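Local coordinates for protein tryptophan--tRNA ligase (PDB 3TZL) that probably catalyses the ATP-dependent attachment of tryptophan to its cognate tRNA, as a class I aminoacyl-tRNA synthetase, at residues V29-Q32 with Q36-M39; K62-F67 with S292-I297; S83-V88 with F300-A305; K162-W167 with F171-A176. All coordinates share one frame; numbering follows the deposited sequence.

Starting from the N terminus, contact 1 closes first: only three residues separate 29-32, at the end of helix 18-30, from 36-39 on strand 36-41, and this loop is complete before any other opens. Contacts 2 and 3 open next, at helix 53-70 and just after strand 78-81, and both wait more than 200 residues for their partner, the long C-terminal helix 291-320. Because 62-67 meets 292-297 and 83-88 meets 300-305, the two cross along the chain, laying successive turns of one helix over the nucleotide-binding fold. Contact 4, another tight return from helix to strand, is nested inside both long loops and lies in the beta-alpha-beta unit of strands 142-144 and 175-177, a separate parallel pair.

Contact 1 of 4, residues V29-Q32 with Q36-M39; sequences VDAQ and QMFM
The carboxamide of Gln-32, the flat group of this contact, presents its oxygen corner to Met-39, whose methyl CE comes to 4.5 Å from Gln-32 OE1. Its two polar atoms are taken up by hydrogen bonds. Gln-32 NE2 lies 3.1 Å from Val-29 O, in the carbonyl plane and on a lone pair, and Val-29 O is itself nearly in the plane of the amide. NE2 also reaches Gly-71 O, while OE1 accepts from Ser-77 OG and Asp-73 N. A buried amide suits this place because it can both donate and accept, fixing its own rotation as it links the helix end to the 71-77 loop. Beside the amide, the packing is apolar. Met-37, like Met-39 present as selenomethionine, is bent at its second and third torsions, with CG 3.9 Å from Gln-32 CA and the selenium 4.1 Å from Ala-31 CB; the small alanine lets the chain turn close over it. One water joins the backbones, accepting from Met-37 N at 3.1 Å and able to donate to Gln-32 O. The turn completes the beta-alpha-beta crossover of strand 5-10, helix 18-30 and strand 36-41, part of the Rossmann-type fold of class I synthetases.

Contact 2 of 4, residues K62-F67 with S292-I297; sequences KAAAAF and SHLKEI
Leu-294 is the knob of a knobs-into-holes contact between helix 291-320 and helix 53-70. The hole is framed by Leu-61, Ala-64, Ala-65 and Leu-68, a set spaced three, four and seven residues along the receiving helix. The tight side of the contact lies here. Leucine suits the knob because its fork can straddle two neighbours: CD1 sits 4.0 Å from Ala-64 CB, whereas CD2 stands farther off, 4.5 Å from Ala-65 CB. The side chain is extended toward the partner, with CG placed opposite the backbone N about the first torsion (chi1 -178°). Alanines suit the floor because a single methyl lets the backbones approach, and Ala-65 CA and Leu-294 CA are 7.1 Å apart.

The other flanks of the C-terminal helix are looser. Lys-295 and Glu-296 face solvent, where charged and flexible chains belong, and Lys-295 NZ makes a long, weak ion pair with Asp-299. Between the two extremes stands His-293: Ile-297 CD1, one turn later on the same helix, lies 3.8 Å above one face of its ring, displaced toward the rim, and its ND1 is hydrogen-bonded to Glu-286 of helix 278-289. Helix 53-70 meanwhile turns Ala-63 and Phe-67 to Ile-41 of the parallel sheet, and is therefore layered between that sheet and the C-terminal helix. At the bottom of the hole the leucine reaches the backbone itself, with Leu-294 CD1 4.1 Å from Ala-65 N.

Contact 3 of 4, residues S83-V88 with F300-A305; sequences SDVKEV and FGATKA
Asp-84 and Ala-302 bring their CA atoms to 6.3 Å, where an irregular piece of chain passes a regular helix. Ser-83 and Asp-84 finish a 3-10 turn, Val-85 is more extended, and the chain then enters helix 87-96; 300-305 is helical throughout. No hydrogen bond joins the two segments, so small groups do the work. Ala-302 CB meets Asp-84 CB at 3.9 Å, the methylene rather than the carboxylate making the touch. Val-85 uses a single branch: with chi1 at -179°, CG2 lies beside the backbone N and comes to 4.2 Å from Ala-305 CB and 3.9 Å from Ala-302 O. A branched valine can thus fill the notch between two alanines one turn apart, whose short side chains allow the loop to sit close to the helix. The backbone is tied a little farther on, where Arg-306 NH1 donates to Asp-84 O.

Polar side chains bond back to their own segments, and one also reaches the second subunit. Thr-303 OG1 donates to Phe-300 O at 2.9 Å, folding a hydroxyl back onto its own helix. Lys-86 NZ reaches Ser-83 O, also at 2.9 Å and in the carbonyl plane, and its charge forms a salt bridge with Glu-90 of the second subunit. The contact thus fastens the C-terminal helix to the loop after strand 78-81 of the Rossmann-type sheet, beside the homodimer interface.

Contact 4 of 4, residues K162-W167 with F171-A176; sequences KVNNEW and FTLPEA
Asn-164 grips the backbone of Phe-171 at both of its polar atoms, much as one residue of an antiparallel strand offers its own N-H and C=O. With CG beside the backbone N (chi1 -72°) and the second torsion close to zero, the amide is swung off the helix with both polar atoms facing Phe-171. OD1 receives Phe-171 N at 2.9 Å on a lone pair in the carbonyl plane, and ND2 donates to Phe-171 O at 3.0 Å along a nearly straight bond (167°). OD1 also accepts from Ile-170 N, so two backbone N-H groups converge on it. Asparagine suits the site because its short chain carries donor and acceptor side by side.

The buried Phe-171 ring meets Val-163 at a slant, its CE2 3.8 Å from Val-163 CG1, the branch that stands opposite the backbone N. Leu-173 CD2 comes alongside the amide, 4.2 Å from Asn-164 ND2. The pairing joins the end of helix 150-167 to the approach to strand 175-177, within a beta-alpha-beta unit that starts at strand 142-144. Phe-171 is wedged against Leu-91 and Leu-95 of helix 87-96 and Lys-312 and Ile-316 of helix 291-320.

Contact 1 of 4, residues V29-Q32 with Q36-M39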
loop_
_atom_site.group_PDB
_atom_site.type_symbol
_atom_site.label_atom_id
_atom_site.label_comp_id
_atom_site.label_asym_id
_atom_site.label_seq_id
_atom_site.Cartn_x
_atom_site.Cartn_y
_atom_site.Cartn_z
ATOM N N VAL B 29 8.123 5.906 28.764
ATOM C CA VAL B 29 7.111 5.639 29.778
ATOM C C VAL B 29 6.882 6.865 30.669
ATOM O O VAL B 29 5.745 7.222 30.977
ATOM C CB VAL B 29 7.509 4.420 30.653
ATOM C CG1 VAL B 29 6.672 4.360 31.948
ATOM C CG2 VAL B 29 7.389 3.133 29.850
ATOM N N ASP B 30 7.965 7.516 31.070
ATOM C CA ASP B 30 7.857 8.675 31.948
ATOM C C ASP B 30 7.289 9.911 31.231
ATOM O O ASP B 30 6.818 10.842 31.875
ATOM C CB ASP B 30 9.210 9.002 32.603
ATOM C CG ASP B 30 9.669 7.927 33.597
ATOM O OD1 ASP B 30 8.821 7.149 34.090
ATOM O OD2 ASP B 30 10.885 7.869 33.891
ATOM N N ALA B 31 7.333 9.927 29.903
ATOM C CA ALA B 31 6.822 11.086 29.169
ATOM C C ALA B 31 5.290 11.109 29.106
ATOM O O ALA B 31 4.695 12.125 28.766
ATOM C CB ALA B 31 7.427 11.146 27.763
ATOM N N GLN B 32 4.662 9.988 29.452
ATOM C CA GLN B 32 3.215 9.823 29.299
ATOM C C GLN B 32 2.348 10.798 30.063
ATOM O O GLN B 32 1.326 11.241 29.545
ATOM C CB GLN B 32 2.796 8.408 29.680
ATOM C CG GLN B 32 3.219 7.369 28.673
ATOM C CD GLN B 32 2.783 5.987 29.088
ATOM O OE1 GLN B 32 1.934 5.379 28.445
ATOM N NE2 GLN B 32 3.350 5.489 30.182
ATOM N N GLN B 36 1.257 14.028 25.090
ATOM C CA GLN B 36 0.196 13.278 24.428
ATOM C C GLN B 36 0.842 12.220 23.545
ATOM O O GLN B 36 1.135 12.487 22.381
ATOM C CB GLN B 36 -0.672 14.209 23.589
ATOM C CG GLN B 36 -1.980 13.580 23.129
ATOM C CD GLN B 36 -2.658 14.377 22.020
ATOM O OE1 GLN B 36 -3.602 13.907 21.391
ATOM N NE2 GLN B 36 -2.172 15.587 21.777
HETATM N N MSE B 37 1.064 11.029 24.106
HETATM C CA MSE B 37 1.857 9.979 23.447
HETATM C C MSE B 37 1.021 8.997 22.612
HETATM O O MSE B 37 0.077 8.412 23.122
HETATM C CB MSE B 37 2.646 9.177 24.491
HETATM C CG MSE B 37 3.599 9.996 25.380
HETATM SE SE MSE B 37 5.232 10.414 24.431
HETATM C CE MSE B 37 6.033 8.656 24.332
ATOM N N PHE B 38 1.402 8.797 21.349
ATOM C CA PHE B 38 0.822 7.754 20.495
ATOM C C PHE B 38 1.928 6.756 20.195
ATOM O O PHE B 38 2.991 7.152 19.731
ATOM C CB PHE B 38 0.332 8.344 19.161
ATOM C CG PHE B 38 -1.018 9.011 19.243
ATOM C CD1 PHE B 38 -2.028 8.667 18.365
ATOM C CD2 PHE B 38 -1.284 9.958 20.220
ATOM C CE1 PHE B 38 -3.282 9.281 18.441
ATOM C CE2 PHE B 38 -2.545 10.567 20.304
ATOM C CZ PHE B 38 -3.535 10.220 19.407
HETATM N N MSE B 39 1.700 5.469 20.439
HETATM C CA MSE B 39 2.754 4.486 20.201
HETATM C C MSE B 39 2.120 3.286 19.554
HETATM O O MSE B 39 1.070 2.826 20.004
HETATM C CB MSE B 39 3.416 4.054 21.514
HETATM C CG MSE B 39 4.428 5.049 22.102
HETATM SE SE MSE B 39 4.289 5.076 24.049
HETATM C CE MSE B 39 2.409 5.573 23.984
HETATM O O HOH W 1 0.317 9.999 26.928
#

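Contact 2 of 4, residues K62-F67 with S292-I297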
loop_
_atom_site.group_PDB
_atom_site.type_symbol
_atom_site.label_atom_id
_atom_site.label_comp_id
_atom_site.label_asym_id
_atom_site.label_seq_id
_atom_site.Cartn_x
_atom_site.Cartn_y
_atom_site.Cartn_z
ATOM N N LYS B 62 4.760 -10.373 21.678
ATOM C CA LYS B 62 5.830 -10.113 22.656
ATOM C C LYS B 62 6.151 -8.642 22.805
ATOM O O LYS B 62 6.376 -8.156 23.906
ATOM C CB LYS B 62 7.101 -10.885 22.315
ATOM C CG LYS B 62 6.915 -12.389 22.325
ATOM C CD LYS B 62 8.246 -13.146 22.277
ATOM C CE LYS B 62 9.118 -12.767 21.078
ATOM N NZ LYS B 62 10.418 -12.122 21.481
ATOM N N ALA B 63 6.179 -7.927 21.687
ATOM C CA ALA B 63 6.491 -6.504 21.756
ATOM C C ALA B 63 5.405 -5.748 22.524
ATOM O O ALA B 63 5.705 -4.905 23.358
ATOM C CB ALA B 63 6.687 -5.914 20.382
ATOM N N ALA B 64 4.141 -6.049 22.234
ATOM C CA ALA B 64 3.042 -5.363 22.891
ATOM C C ALA B 64 3.094 -5.685 24.384
ATOM O O ALA B 64 3.042 -4.778 25.211
ATOM C CB ALA B 64 1.705 -5.780 22.282
ATOM N N ALA B 65 3.225 -6.970 24.717
ATOM C CA ALA B 65 3.317 -7.412 26.119
ATOM C C ALA B 65 4.486 -6.749 26.835
ATOM O O ALA B 65 4.353 -6.310 27.980
ATOM C CB ALA B 65 3.440 -8.927 26.208
ATOM N N ALA B 66 5.625 -6.650 26.160
ATOM C CA ALA B 66 6.796 -6.025 26.771
ATOM C C ALA B 66 6.575 -4.542 27.088
ATOM O O ALA B 66 6.929 -4.064 28.168
ATOM C CB ALA B 66 8.014 -6.191 25.881
ATOM N N PHE B 67 5.998 -3.795 26.153
ATOM C CA PHE B 67 5.889 -2.360 26.398
ATOM C C PHE B 67 4.826 -2.056 27.451
ATOM O O PHE B 67 4.992 -1.175 28.297
ATOM C CB PHE B 67 5.687 -1.580 25.096
ATOM C CG PHE B 67 6.924 -1.537 24.222
ATOM C CD1 PHE B 67 7.993 -0.727 24.550
ATOM C CD2 PHE B 67 7.007 -2.303 23.074
ATOM C CE1 PHE B 67 9.136 -0.688 23.746
ATOM C CE2 PHE B 67 8.139 -2.286 22.276
ATOM C CZ PHE B 67 9.205 -1.471 22.610
ATOM N N SER B 292 -6.370 -13.275 25.542
ATOM C CA SER B 292 -7.564 -12.429 25.494
ATOM C C SER B 292 -7.341 -11.083 26.190
ATOM O O SER B 292 -7.896 -10.067 25.771
ATOM C CB SER B 292 -8.798 -13.147 26.077
ATOM O OG SER B 292 -8.821 -13.113 27.499
ATOM N N HIS B 293 -6.519 -11.069 27.237
ATOM C CA HIS B 293 -6.291 -9.819 27.949
ATOM C C HIS B 293 -5.478 -8.837 27.100
ATOM O O HIS B 293 -5.770 -7.642 27.071
ATOM C CB HIS B 293 -5.617 -10.042 29.299
ATOM C CG HIS B 293 -5.604 -8.822 30.169
ATOM N ND1 HIS B 293 -4.660 -8.617 31.155
ATOM C CD2 HIS B 293 -6.424 -7.743 30.202
ATOM C CE1 HIS B 293 -4.897 -7.464 31.757
ATOM N NE2 HIS B 293 -5.961 -6.914 31.198
ATOM N N LEU B 294 -4.470 -9.344 26.405
ATOM C CA LEU B 294 -3.648 -8.489 25.558
ATOM C C LEU B 294 -4.498 -7.969 24.399
ATOM O O LEU B 294 -4.436 -6.798 24.060
ATOM C CB LEU B 294 -2.410 -9.239 25.064
ATOM C CG LEU B 294 -1.405 -8.471 24.206
ATOM C CD1 LEU B 294 -0.838 -7.261 24.953
ATOM C CD2 LEU B 294 -0.274 -9.395 23.738
ATOM N N LYS B 295 -5.316 -8.843 23.825
ATOM C CA LYS B 295 -6.220 -8.464 22.741
ATOM C C LYS B 295 -7.185 -7.336 23.150
ATOM O O LYS B 295 -7.384 -6.388 22.389
ATOM C CB LYS B 295 -6.995 -9.693 22.264
ATOM C CG LYS B 295 -7.810 -9.487 21.007
ATOM C CD LYS B 295 -8.363 -10.812 20.505
ATOM C CE LYS B 295 -9.795 -11.020 20.970
ATOM N NZ LYS B 295 -10.736 -10.091 20.266
ATOM N N GLU B 296 -7.768 -7.454 24.340
ATOM C CA GLU B 296 -8.672 -6.432 24.871
ATOM C C GLU B 296 -7.981 -5.064 24.945
ATOM O O GLU B 296 -8.574 -4.036 24.605
ATOM C CB GLU B 296 -9.227 -6.843 26.255
ATOM C CG GLU B 296 -10.282 -7.977 26.226
ATOM C CD GLU B 296 -10.835 -8.380 27.612
ATOM O OE1 GLU B 296 -10.211 -8.063 28.653
ATOM O OE2 GLU B 296 -11.904 -9.032 27.658
ATOM N N ILE B 297 -6.719 -5.064 25.370
ATOM C CA ILE B 297 -5.948 -3.847 25.495
ATOM C C ILE B 297 -5.571 -3.269 24.123
ATOM O O ILE B 297 -5.718 -2.072 23.891
ATOM C CB ILE B 297 -4.686 -4.105 26.333
ATOM C CG1 ILE B 297 -5.080 -4.436 27.782
ATOM C CG2 ILE B 297 -3.760 -2.904 26.267
ATOM C CD1 ILE B 297 -3.935 -5.040 28.594
#

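Contact 3 of 4, residues S83-V88 with F300-A305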
loop_
_atom_site.group_PDB
_atom_site.type_symbol
_atom_site.label_atom_id
_atom_site.label_comp_id
_atom_site.label_asym_id
_atom_site.label_seq_id
_atom_site.Cartn_x
_atom_site.Cartn_y
_atom_site.Cartn_z
ATOM N N SER B 83 -1.303 -2.746 12.088
ATOM C CA SER B 83 -2.225 -3.420 11.180
ATOM C C SER B 83 -3.687 -3.495 11.641
ATOM O O SER B 83 -4.530 -3.995 10.897
ATOM C CB SER B 83 -1.714 -4.829 10.926
ATOM O OG SER B 83 -1.836 -5.603 12.100
ATOM N N ASP B 84 -4.012 -3.013 12.842
ATOM C CA ASP B 84 -5.415 -3.021 13.259
ATOM C C ASP B 84 -6.106 -1.769 12.750
ATOM O O ASP B 84 -7.333 -1.687 12.760
ATOM C CB ASP B 84 -5.590 -3.102 14.786
ATOM C CG ASP B 84 -5.317 -4.500 15.353
ATOM O OD1 ASP B 84 -5.402 -5.499 14.610
ATOM O OD2 ASP B 84 -5.026 -4.596 16.567
ATOM N N VAL B 85 -5.328 -0.770 12.350
ATOM C CA VAL B 85 -5.920 0.438 11.779
ATOM C C VAL B 85 -5.602 0.457 10.295
ATOM O O VAL B 85 -4.556 0.946 9.864
ATOM C CB VAL B 85 -5.463 1.716 12.513
ATOM C CG1 VAL B 85 -6.114 2.947 11.906
ATOM C CG2 VAL B 85 -5.815 1.616 13.987
ATOM N N LYS B 86 -6.511 -0.131 9.518
ATOM C CA LYS B 86 -6.234 -0.432 8.121
ATOM C C LYS B 86 -6.172 0.807 7.247
ATOM O O LYS B 86 -5.620 0.749 6.153
ATOM C CB LYS B 86 -7.284 -1.386 7.556
ATOM C CG LYS B 86 -7.491 -2.661 8.342
ATOM C CD LYS B 86 -6.317 -3.583 8.210
ATOM C CE LYS B 86 -6.743 -4.973 8.671
ATOM N NZ LYS B 86 -5.491 -5.753 8.811
ATOM N N GLU B 87 -6.761 1.906 7.723
ATOM C CA GLU B 87 -6.755 3.179 6.995
ATOM C C GLU B 87 -5.358 3.551 6.529
ATOM O O GLU B 87 -5.189 4.144 5.459
ATOM C CB GLU B 87 -7.306 4.322 7.856
ATOM C CG GLU B 87 -8.841 4.348 7.976
ATOM C CD GLU B 87 -9.427 3.261 8.903
ATOM O OE1 GLU B 87 -8.659 2.552 9.597
ATOM O OE2 GLU B 87 -10.672 3.111 8.915
ATOM N N VAL B 88 -4.352 3.178 7.314
ATOM C CA VAL B 88 -2.980 3.540 6.965
ATOM C C VAL B 88 -2.526 3.029 5.597
ATOM O O VAL B 88 -1.738 3.694 4.923
ATOM C CB VAL B 88 -1.956 3.162 8.070
ATOM C CG1 VAL B 88 -1.634 1.655 8.052
ATOM C CG2 VAL B 88 -0.703 4.001 7.890
ATOM N N PHE B 300 -8.738 -1.855 22.440
ATOM C CA PHE B 300 -9.043 -0.540 22.977
ATOM C C PHE B 300 -8.174 0.562 22.379
ATOM O O PHE B 300 -8.690 1.617 21.988
ATOM C CB PHE B 300 -8.904 -0.557 24.499
ATOM C CG PHE B 300 -8.984 0.792 25.136
ATOM C CD1 PHE B 300 -10.007 1.665 24.819
ATOM C CD2 PHE B 300 -8.059 1.172 26.091
ATOM C CE1 PHE B 300 -10.091 2.915 25.433
ATOM C CE2 PHE B 300 -8.137 2.412 26.708
ATOM C CZ PHE B 300 -9.162 3.288 26.379
ATOM N N GLY B 301 -6.861 0.327 22.331
ATOM C CA GLY B 301 -5.942 1.286 21.740
ATOM C C GLY B 301 -6.328 1.556 20.296
ATOM O O GLY B 301 -6.391 2.712 19.857
ATOM N N ALA B 302 -6.623 0.482 19.570
ATOM C CA ALA B 302 -6.976 0.602 18.160
ATOM C C ALA B 302 -8.228 1.454 17.946
ATOM O O ALA B 302 -8.284 2.201 16.984
ATOM C CB ALA B 302 -7.116 -0.764 17.510
ATOM N N THR B 303 -9.203 1.389 18.855
ATOM C CA THR B 303 -10.424 2.177 18.680
ATOM C C THR B 303 -10.165 3.668 18.823
ATOM O O THR B 303 -10.821 4.486 18.175
ATOM C CB THR B 303 -11.575 1.790 19.656
ATOM O OG1 THR B 303 -11.279 2.258 20.981
ATOM C CG2 THR B 303 -11.816 0.287 19.657
ATOM N N LYS B 304 -9.220 4.023 19.683
ATOM C CA LYS B 304 -8.899 5.429 19.893
ATOM C C LYS B 304 -8.142 5.978 18.683
ATOM O O LYS B 304 -8.407 7.089 18.222
ATOM C CB LYS B 304 -8.099 5.612 21.185
ATOM C CG LYS B 304 -8.930 5.352 22.453
ATOM C CD LYS B 304 -8.248 5.897 23.711
ATOM C CE LYS B 304 -7.049 5.030 24.139
ATOM N NZ LYS B 304 -6.405 5.631 25.350
ATOM N N ALA B 305 -7.212 5.186 18.159
ATOM C CA ALA B 305 -6.433 5.613 17.008
ATOM C C ALA B 305 -7.309 5.613 15.755
ATOM O O ALA B 305 -7.234 6.538 14.955
ATOM C CB ALA B 305 -5.222 4.721 16.815
#

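Contact 4 of 4, residues K162-W167 with F171-A176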
loop_
_atom_site.group_PDB
_atom_site.type_symbol
_atom_site.label_atom_id
_atom_site.label_comp_id
_atom_site.label_asym_id
_atom_site.label_seq_id
_atom_site.Cartn_x
_atom_site.Cartn_y
_atom_site.Cartn_z
ATOM N N LYS B 162 3.611 18.860 -0.175
ATOM C CA LYS B 162 3.079 18.660 -1.515
ATOM C C LYS B 162 1.564 18.480 -1.482
ATOM O O LYS B 162 0.844 19.095 -2.270
ATOM C CB LYS B 162 3.750 17.470 -2.199
ATOM C CG LYS B 162 3.651 17.516 -3.727
ATOM C CD LYS B 162 4.687 16.597 -4.386
ATOM C CE LYS B 162 4.457 16.420 -5.891
ATOM N NZ LYS B 162 4.531 17.700 -6.623
ATOM N N VAL B 163 1.079 17.659 -0.552
ATOM C CA VAL B 163 -0.351 17.393 -0.456
ATOM C C VAL B 163 -1.118 18.672 -0.116
ATOM O O VAL B 163 -2.124 18.991 -0.757
ATOM C CB VAL B 163 -0.666 16.280 0.567
ATOM C CG1 VAL B 163 -2.151 16.210 0.829
ATOM C CG2 VAL B 163 -0.143 14.912 0.078
ATOM N N ASN B 164 -0.614 19.407 0.875
ATOM C CA ASN B 164 -1.230 20.646 1.317
ATOM C C ASN B 164 -1.229 21.691 0.211
ATOM O O ASN B 164 -2.137 22.511 0.122
ATOM C CB ASN B 164 -0.498 21.233 2.543
ATOM C CG ASN B 164 -0.735 20.436 3.828
ATOM O OD1 ASN B 164 -1.555 19.523 3.876
ATOM N ND2 ASN B 164 -0.009 20.795 4.879
ATOM N N ASN B 165 -0.190 21.675 -0.616
ATOM C CA ASN B 165 -0.115 22.605 -1.740
ATOM C C ASN B 165 -1.219 22.343 -2.753
ATOM O O ASN B 165 -1.693 23.254 -3.418
ATOM C CB ASN B 165 1.243 22.520 -2.433
ATOM C CG ASN B 165 2.203 23.572 -1.951
ATOM O OD1 ASN B 165 1.796 24.665 -1.548
ATOM N ND2 ASN B 165 3.495 23.256 -1.990
ATOM N N GLU B 166 -1.625 21.087 -2.865
ATOM C CA GLU B 166 -2.620 20.708 -3.856
ATOM C C GLU B 166 -4.057 20.781 -3.321
ATOM O O GLU B 166 -4.969 21.146 -4.064
ATOM C CB GLU B 166 -2.324 19.307 -4.399
ATOM C CG GLU B 166 -3.350 18.800 -5.416
ATOM C CD GLU B 166 -3.242 19.488 -6.768
ATOM O OE1 GLU B 166 -2.198 20.109 -7.041
ATOM O OE2 GLU B 166 -4.200 19.405 -7.556
ATOM N N TRP B 167 -4.240 20.462 -2.035
ATOM C CA TRP B 167 -5.570 20.220 -1.473
ATOM C C TRP B 167 -6.006 21.168 -0.334
ATOM O O TRP B 167 -7.162 21.146 0.088
ATOM C CB TRP B 167 -5.656 18.775 -0.979
ATOM C CG TRP B 167 -5.850 17.739 -2.039
ATOM C CD1 TRP B 167 -6.184 17.944 -3.363
ATOM C CD2 TRP B 167 -5.749 16.324 -1.867
ATOM N NE1 TRP B 167 -6.293 16.740 -4.015
ATOM C CE2 TRP B 167 -6.024 15.729 -3.124
ATOM C CE3 TRP B 167 -5.448 15.495 -0.772
ATOM C CZ2 TRP B 167 -6.003 14.352 -3.314
ATOM C CZ3 TRP B 167 -5.432 14.123 -0.964
ATOM C CH2 TRP B 167 -5.709 13.568 -2.225
ATOM N N PHE B 171 -2.695 18.295 6.233
ATOM C CA PHE B 171 -1.760 17.671 7.172
ATOM C C PHE B 171 -0.990 18.649 8.024
ATOM O O PHE B 171 -0.603 19.726 7.573
ATOM C CB PHE B 171 -0.748 16.803 6.428
ATOM C CG PHE B 171 -1.341 15.580 5.839
ATOM C CD1 PHE B 171 -2.103 14.734 6.616
ATOM C CD2 PHE B 171 -1.135 15.267 4.498
ATOM C CE1 PHE B 171 -2.665 13.602 6.067
ATOM C CE2 PHE B 171 -1.690 14.138 3.944
ATOM C CZ PHE B 171 -2.459 13.305 4.721
ATOM N N THR B 172 -0.737 18.244 9.259
ATOM C CA THR B 172 0.165 18.986 10.109
ATOM C C THR B 172 1.589 18.645 9.666
ATOM O O THR B 172 1.858 17.511 9.291
ATOM C CB THR B 172 -0.042 18.576 11.564
ATOM O OG1 THR B 172 -1.358 18.966 11.970
ATOM C CG2 THR B 172 1.000 19.233 12.475
ATOM N N LEU B 173 2.493 19.617 9.683
ATOM C CA LEU B 173 3.886 19.339 9.350
ATOM C C LEU B 173 4.611 18.767 10.559
ATOM O O LEU B 173 4.733 19.426 11.578
ATOM C CB LEU B 173 4.589 20.615 8.879
ATOM C CG LEU B 173 3.984 21.271 7.639
ATOM C CD1 LEU B 173 4.817 22.505 7.226
ATOM C CD2 LEU B 173 3.832 20.273 6.486
ATOM N N PRO B 174 5.093 17.529 10.453
ATOM C CA PRO B 174 5.775 16.888 11.580
ATOM C C PRO B 174 7.241 17.288 11.698
ATOM O O PRO B 174 7.836 17.765 10.735
ATOM C CB PRO B 174 5.689 15.413 11.215
ATOM C CG PRO B 174 5.742 15.431 9.694
ATOM C CD PRO B 174 4.921 16.609 9.309
ATOM N N GLU B 175 7.813 17.079 12.880
ATOM C CA GLU B 175 9.206 17.410 13.155
ATOM C C GLU B 175 9.868 16.265 13.885
ATOM O O GLU B 175 9.279 15.676 14.801
ATOM C CB GLU B 175 9.300 18.633 14.060
ATOM C CG GLU B 175 9.189 19.971 13.364
ATOM C CD GLU B 175 9.881 21.057 14.152
ATOM O OE1 GLU B 175 10.917 20.752 14.790
ATOM O OE2 GLU B 175 9.388 22.205 14.144
ATOM N N ALA B 176 11.099 15.953 13.505
ATOM C CA ALA B 176 11.825 14.925 14.222
ATOM C C ALA B 176 12.290 15.508 15.540
ATOM O O ALA B 176 12.570 16.701 15.635
ATOM C CB ALA B 176 13.004 14.446 13.420
#